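Long-range contacts in dTDP-glucose 4,6-dehydratase (Klebsiella pneumoniae, PDB 5U4Q), which binds NAD and probably catalyses dehydration or epimerisation of nucleotide-activated sugars, as a dTDP-glucose 4,6-dehydratase would: residues G205-V210 / Q287-P292; F141-S146 / V260-N265. One frame throughout, in Å; residues are numbered along the deposited sequence.

Contact 1: residues G205-V210 / Q287-P292; sequences GKSIDV and QKNMMP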
loop_
_atom_site.group_PDB
_atom_site.type_symbol
_atom_site.label_atom_id
_atom_site.label_comp_id
_atom_site.label_asym_id
_atom_site.label_seq_id
_atom_site.Cartn_x
_atom_site.Cartn_y
_atom_site.Cartn_z
ATOM N N GLY A 205 -28.980 24.497 8.445
ATOM C CA GLY A 205 -30.223 24.152 7.737
ATOM C C GLY A 205 -30.045 23.227 6.536
ATOM O O GLY A 205 -30.907 23.180 5.650
ATOM N N LYS A 206 -28.929 22.498 6.499
ATOM C CA LYS A 206 -28.623 21.579 5.399
ATOM C C LYS A 206 -29.202 20.209 5.701
ATOM O O LYS A 206 -29.218 19.763 6.851
ATOM C CB LYS A 206 -27.104 21.475 5.188
ATOM C CG LYS A 206 -26.656 20.566 4.050
ATOM C CD LYS A 206 -25.133 20.455 4.012
ATOM C CE LYS A 206 -24.648 19.506 2.928
ATOM N NZ LYS A 206 -24.981 19.989 1.559
ATOM N N SER A 207 -29.663 19.532 4.662
ATOM C CA SER A 207 -30.256 18.220 4.835
ATOM C C SER A 207 -29.196 17.148 5.071
ATOM O O SER A 207 -28.110 17.202 4.492
ATOM C CB SER A 207 -31.087 17.861 3.609
ATOM O OG SER A 207 -32.085 18.838 3.394
ATOM N N ILE A 208 -29.512 16.199 5.950
ATOM C CA ILE A 208 -28.657 15.056 6.204
ATOM C C ILE A 208 -29.206 13.879 5.407
ATOM O O ILE A 208 -30.421 13.619 5.429
ATOM C CB ILE A 208 -28.669 14.659 7.688
ATOM C CG1 ILE A 208 -28.167 15.813 8.557
ATOM C CG2 ILE A 208 -27.828 13.404 7.914
ATOM C CD1 ILE A 208 -28.393 15.574 10.036
ATOM N N ASP A 209 -28.327 13.160 4.714
ATOM C CA ASP A 209 -28.746 11.973 3.976
ATOM C C ASP A 209 -28.922 10.848 4.989
ATOM O O ASP A 209 -28.047 10.621 5.835
ATOM C CB ASP A 209 -27.729 11.578 2.895
ATOM C CG ASP A 209 -27.837 12.425 1.632
ATOM O OD1 ASP A 209 -28.606 13.412 1.599
ATOM O OD2 ASP A 209 -27.141 12.087 0.647
ATOM N N VAL A 210 -30.065 10.168 4.906
ATOM C CA VAL A 210 -30.403 9.082 5.809
ATOM C C VAL A 210 -30.669 7.815 5.005
ATOM O O VAL A 210 -31.622 7.762 4.231
ATOM C CB VAL A 210 -31.655 9.455 6.651
ATOM C CG1 VAL A 210 -32.051 8.314 7.593
ATOM C CG2 VAL A 210 -31.415 10.754 7.417
ATOM N N GLN A 287 -33.211 18.457 9.091
ATOM C CA GLN A 287 -33.767 18.229 7.761
ATOM C C GLN A 287 -33.156 16.933 7.264
ATOM O O GLN A 287 -31.937 16.760 7.331
ATOM C CB GLN A 287 -33.375 19.359 6.805
ATOM C CG GLN A 287 -33.985 20.708 7.149
ATOM C CD GLN A 287 -35.433 20.815 6.731
ATOM O OE1 GLN A 287 -36.321 21.002 7.565
ATOM N NE2 GLN A 287 -35.687 20.676 5.432
ATOM N N LYS A 288 -33.983 16.023 6.760
ATOM C CA LYS A 288 -33.517 14.726 6.311
ATOM C C LYS A 288 -33.913 14.426 4.872
ATOM O O LYS A 288 -35.012 14.803 4.430
ATOM C CB LYS A 288 -34.083 13.634 7.231
ATOM C CG LYS A 288 -33.822 13.883 8.706
ATOM C CD LYS A 288 -34.546 12.893 9.603
ATOM C CE LYS A 288 -34.367 13.256 11.065
ATOM N NZ LYS A 288 -35.089 14.491 11.494
ATOM N N ASN A 289 -33.009 13.773 4.143
ATOM C CA ASN A 289 -33.267 13.266 2.791
ATOM C C ASN A 289 -33.208 11.740 2.898
ATOM O O ASN A 289 -32.166 11.175 3.223
ATOM C CB ASN A 289 -32.197 13.711 1.788
ATOM C CG ASN A 289 -32.072 15.209 1.668
ATOM O OD1 ASN A 289 -30.984 15.715 1.391
ATOM N ND2 ASN A 289 -33.171 15.934 1.873
HETATM N N MSE A 290 -34.318 11.064 2.628
HETATM C CA MSE A 290 -34.349 9.610 2.740
HETATM C C MSE A 290 -33.825 9.008 1.470
HETATM O O MSE A 290 -34.343 9.276 0.377
HETATM C CB MSE A 290 -35.764 9.106 3.013
HETATM C CG MSE A 290 -36.482 9.858 4.127
HETATM SE SE MSE A 290 -35.444 9.929 5.797
HETATM C CE MSE A 290 -35.164 8.004 6.058
HETATM N N MSE A 291 -32.787 8.191 1.600
HETATM C CA MSE A 291 -32.141 7.566 0.446
HETATM C C MSE A 291 -32.825 6.250 0.192
HETATM O O MSE A 291 -32.954 5.438 1.114
HETATM C CB MSE A 291 -30.656 7.366 0.750
HETATM C CG MSE A 291 -29.966 8.654 1.205
HETATM SE SE MSE A 291 -30.130 10.060 -0.166
HETATM C CE MSE A 291 -28.555 9.576 -1.252
ATOM N N PRO A 292 -33.272 6.006 -1.062
ATOM C CA PRO A 292 -33.972 4.745 -1.337
ATOM C C PRO A 292 -33.042 3.537 -1.261
ATOM O O PRO A 292 -31.859 3.641 -1.593
ATOM C CB PRO A 292 -34.521 4.945 -2.758
ATOM C CG PRO A 292 -33.591 5.919 -3.389
ATOM C CD PRO A 292 -33.124 6.828 -2.281
HETATM O O HOH W 1 -30.812 19.888 8.953
HETATM O O HOH W 2 -33.894 5.457 4.250
#

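Contact 2: residues F141-S146 / V260-N265; sequences FSTEDS and VYNIGN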
loop_
_atom_site.group_PDB
_atom_site.type_symbol
_atom_site.label_atom_id
_atom_site.label_comp_id
_atom_site.label_asym_id
_atom_site.label_seq_id
_atom_site.Cartn_x
_atom_site.Cartn_y
_atom_site.Cartn_z
ATOM N N PHE A 141 -16.798 -7.898 10.629
ATOM C CA PHE A 141 -15.461 -7.732 10.084
ATOM C C PHE A 141 -14.445 -8.125 11.154
ATOM O O PHE A 141 -14.472 -7.585 12.264
ATOM C CB PHE A 141 -15.200 -6.273 9.653
ATOM C CG PHE A 141 -15.963 -5.820 8.435
ATOM C CD1 PHE A 141 -16.186 -6.671 7.342
ATOM C CD2 PHE A 141 -16.379 -4.501 8.333
ATOM C CE1 PHE A 141 -16.871 -6.219 6.207
ATOM C CE2 PHE A 141 -17.033 -4.041 7.201
ATOM C CZ PHE A 141 -17.279 -4.899 6.134
ATOM N N SER A 142 -13.536 -9.040 10.813
ATOM C CA SER A 142 -12.544 -9.534 11.730
ATOM C C SER A 142 -11.150 -9.367 11.142
ATOM O O SER A 142 -10.966 -9.445 9.914
ATOM C CB SER A 142 -12.795 -11.046 11.961
ATOM O OG SER A 142 -11.680 -11.721 12.531
ATOM N N THR A 143 -10.158 -9.152 11.997
ATOM C CA THR A 143 -8.792 -9.098 11.507
ATOM C C THR A 143 -8.294 -10.449 10.937
ATOM O O THR A 143 -7.195 -10.536 10.369
ATOM C CB THR A 143 -7.832 -8.635 12.590
ATOM O OG1 THR A 143 -7.969 -9.465 13.733
ATOM C CG2 THR A 143 -8.079 -7.175 12.954
ATOM N N GLU A 144 -9.079 -11.509 11.094
ATOM C CA GLU A 144 -8.742 -12.775 10.438
ATOM C C GLU A 144 -9.108 -12.747 8.934
ATOM O O GLU A 144 -8.644 -13.616 8.179
ATOM C CB GLU A 144 -9.520 -13.932 11.076
ATOM C CG GLU A 144 -9.131 -14.225 12.500
ATOM C CD GLU A 144 -10.080 -15.194 13.170
ATOM O OE1 GLU A 144 -10.910 -15.811 12.472
ATOM O OE2 GLU A 144 -9.995 -15.329 14.408
ATOM N N ASP A 145 -9.929 -11.772 8.522
ATOM C CA ASP A 145 -10.464 -11.671 7.162
ATOM C C ASP A 145 -9.440 -11.157 6.164
ATOM O O ASP A 145 -8.497 -10.451 6.535
ATOM C CB ASP A 145 -11.684 -10.754 7.089
ATOM C CG ASP A 145 -12.824 -11.185 8.017
ATOM O OD1 ASP A 145 -12.809 -12.337 8.514
ATOM O OD2 ASP A 145 -13.727 -10.341 8.245
ATOM N N SER A 146 -9.636 -11.514 4.894
ATOM C CA SER A 146 -8.765 -11.006 3.847
ATOM C C SER A 146 -9.083 -9.539 3.659
ATOM O O SER A 146 -10.212 -9.089 3.872
ATOM C CB SER A 146 -8.952 -11.786 2.542
ATOM O OG SER A 146 -10.242 -11.599 2.018
ATOM N N VAL A 260 -2.188 -6.271 14.339
ATOM C CA VAL A 260 -3.221 -5.348 13.857
ATOM C C VAL A 260 -4.492 -5.713 14.643
ATOM O O VAL A 260 -4.806 -6.893 14.809
ATOM C CB VAL A 260 -3.470 -5.373 12.335
ATOM C CG1 VAL A 260 -4.584 -4.397 11.987
ATOM C CG2 VAL A 260 -2.191 -5.041 11.569
ATOM N N TYR A 261 -5.185 -4.698 15.162
ATOM C CA TYR A 261 -6.437 -4.871 15.877
ATOM C C TYR A 261 -7.530 -3.943 15.358
ATOM O O TYR A 261 -7.265 -2.790 14.995
ATOM C CB TYR A 261 -6.278 -4.531 17.365
ATOM C CG TYR A 261 -5.296 -5.422 18.085
ATOM C CD1 TYR A 261 -5.644 -6.727 18.472
ATOM C CD2 TYR A 261 -4.018 -4.971 18.386
ATOM C CE1 TYR A 261 -4.722 -7.541 19.103
ATOM C CE2 TYR A 261 -3.087 -5.784 19.010
ATOM C CZ TYR A 261 -3.445 -7.070 19.365
ATOM O OH TYR A 261 -2.508 -7.852 19.999
ATOM N N ASN A 262 -8.763 -4.441 15.341
ATOM C CA ASN A 262 -9.914 -3.544 15.194
ATOM C C ASN A 262 -10.100 -2.771 16.497
ATOM O O ASN A 262 -9.902 -3.306 17.584
ATOM C CB ASN A 262 -11.218 -4.299 14.977
ATOM C CG ASN A 262 -11.348 -4.909 13.603
ATOM O OD1 ASN A 262 -10.804 -4.421 12.618
ATOM N ND2 ASN A 262 -12.162 -5.948 13.525
ATOM N N ILE A 263 -10.479 -1.513 16.378
ATOM C CA ILE A 263 -10.808 -0.699 17.558
ATOM C C ILE A 263 -12.151 -0.013 17.267
ATOM O O ILE A 263 -12.289 0.687 16.279
ATOM C CB ILE A 263 -9.673 0.268 17.903
ATOM C CG1 ILE A 263 -9.990 1.028 19.194
ATOM C CG2 ILE A 263 -9.369 1.233 16.762
ATOM C CD1 ILE A 263 -8.842 1.882 19.667
ATOM N N GLY A 264 -13.130 -0.240 18.121
ATOM C CA GLY A 264 -14.470 0.288 17.857
ATOM C C GLY A 264 -15.486 -0.077 18.926
ATOM O O GLY A 264 -15.122 -0.524 20.002
ATOM N N ASN A 265 -16.762 0.082 18.597
ATOM C CA ASN A 265 -17.834 -0.036 19.607
ATOM C C ASN A 265 -18.898 -1.013 19.136
ATOM O O ASN A 265 -19.547 -0.795 18.103
ATOM C CB ASN A 265 -18.438 1.377 19.844
ATOM C CG ASN A 265 -19.528 1.416 20.912
ATOM O OD1 ASN A 265 -19.843 0.411 21.560
ATOM N ND2 ASN A 265 -20.118 2.600 21.092
HETATM O O HOH W 3 -6.608 -8.632 15.926
#

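Contact 1: residues G205-V210 / Q287-P292
Four backbone hydrogen bonds join strands 208-210 and 288-291 as parallel neighbours. The donor nitrogen alternates between the chains: Ile208 N gives to Gln287 O (2.8 Å), Asn289 N to Ile208 O, Val210 N to Asn289 O, and Met291 N to Val210 O (2.9 Å). All are nearly straight, but only the bond to Asn289 O lies in its carbonyl plane. A water at each end continues the pairing: one accepts from Gln287 N and donates to Lys206 O, the other donates to Val210 O and Met291 O.

On the face of Ile208, Val210, Lys288 and Met290 the contact is apolar and centres on Val210. Selenomethionine Met290, bent at chi2 and chi3, folds alongside Val210 and sets CE tightly on CG1 (3.5 Å), while Val210 CG2 rests on Lys288 CB (3.9 Å). Helices 194-203 and 271-282 pack against this face; Lys288 NZ forms a salt bridge with Glu279.

On the face of Asp209 and Asn289, polar groups touch without bonding: Asp209 OD1 and Asn289 OD1, both acceptors, are 3.3 Å apart. Met291 CE reaches Asp209 OD2 (3.5 Å).

This is a small two-stranded parallel sheet, separate from the large Rossmann-type sheet and backed by helices on one face.

Contact 2: residues F141-S146 / V260-N265
Asn262 and Thr143 are turned toward the opposite segment by their first torsions. In Asn262, CG stands anti to the carbonyl carbon (chi1 -73°), which carries the amide to the loop; in Thr143, OG1 occupies the crowded position between N and the carbonyl carbon (chi1 55°), leaving CG2 anti to the carbonyl carbon and turned to strand 260-263. The methyl therefore lies over the strand backbone, with CG2 3.7 Å from Asn262 N and 3.8 Å from Val260 O. The hydroxyl uses a water instead: Thr143 OG1 is 2.7 Å from it, and the same water donates to Val260 O.

Asn262 ND2 makes a weak, bent bond to Phe141 O (3.1 Å, 120° at the hydrogen). Its amide is gripped further by Asp304 O, which accepts from ND2, and by the hydroxyl of Tyr133 at OD1; Tyr133 also stacks on the Phe141 ring.

The loop holds its own shape as a type I turn from Ser142 to Asp145. Ser142 OG accepts from Glu144 N in an ST turn, and Asp145 OD2 takes Ser142 N (2.9 Å) from above its carboxylate plane, while OD1 pairs with Lys138.

With partners at both ends, the buried Asn262 amide has its rotation fixed, and the direct link across the contact is weak: a loop braced by its own hydrogen bonds meets the strand through one methyl, one bent bond and one water.

Overall arrangement
From the N terminus, the chain builds the first strands of the large parallel sheet and, after strand 123-129, enters the loop 141-146. It then runs through helix 153-172, strand 176-185 and helix 194-203 to 205-210, the first half of contact 1. Strand 258-263 brings the chain back to close contact 2 over 113 intervening residues; helix 271-282 then leads to 287-292, which closes contact 1 over 76. The segments alternate, so the two closures cross rather than nest. Contact 2 ties a loop to the large sheet, with the side chain of Asn262 about 11 Å from the bound NAD; contact 1 joins two peripheral strands. Their nearest atoms are about 18 Å apart.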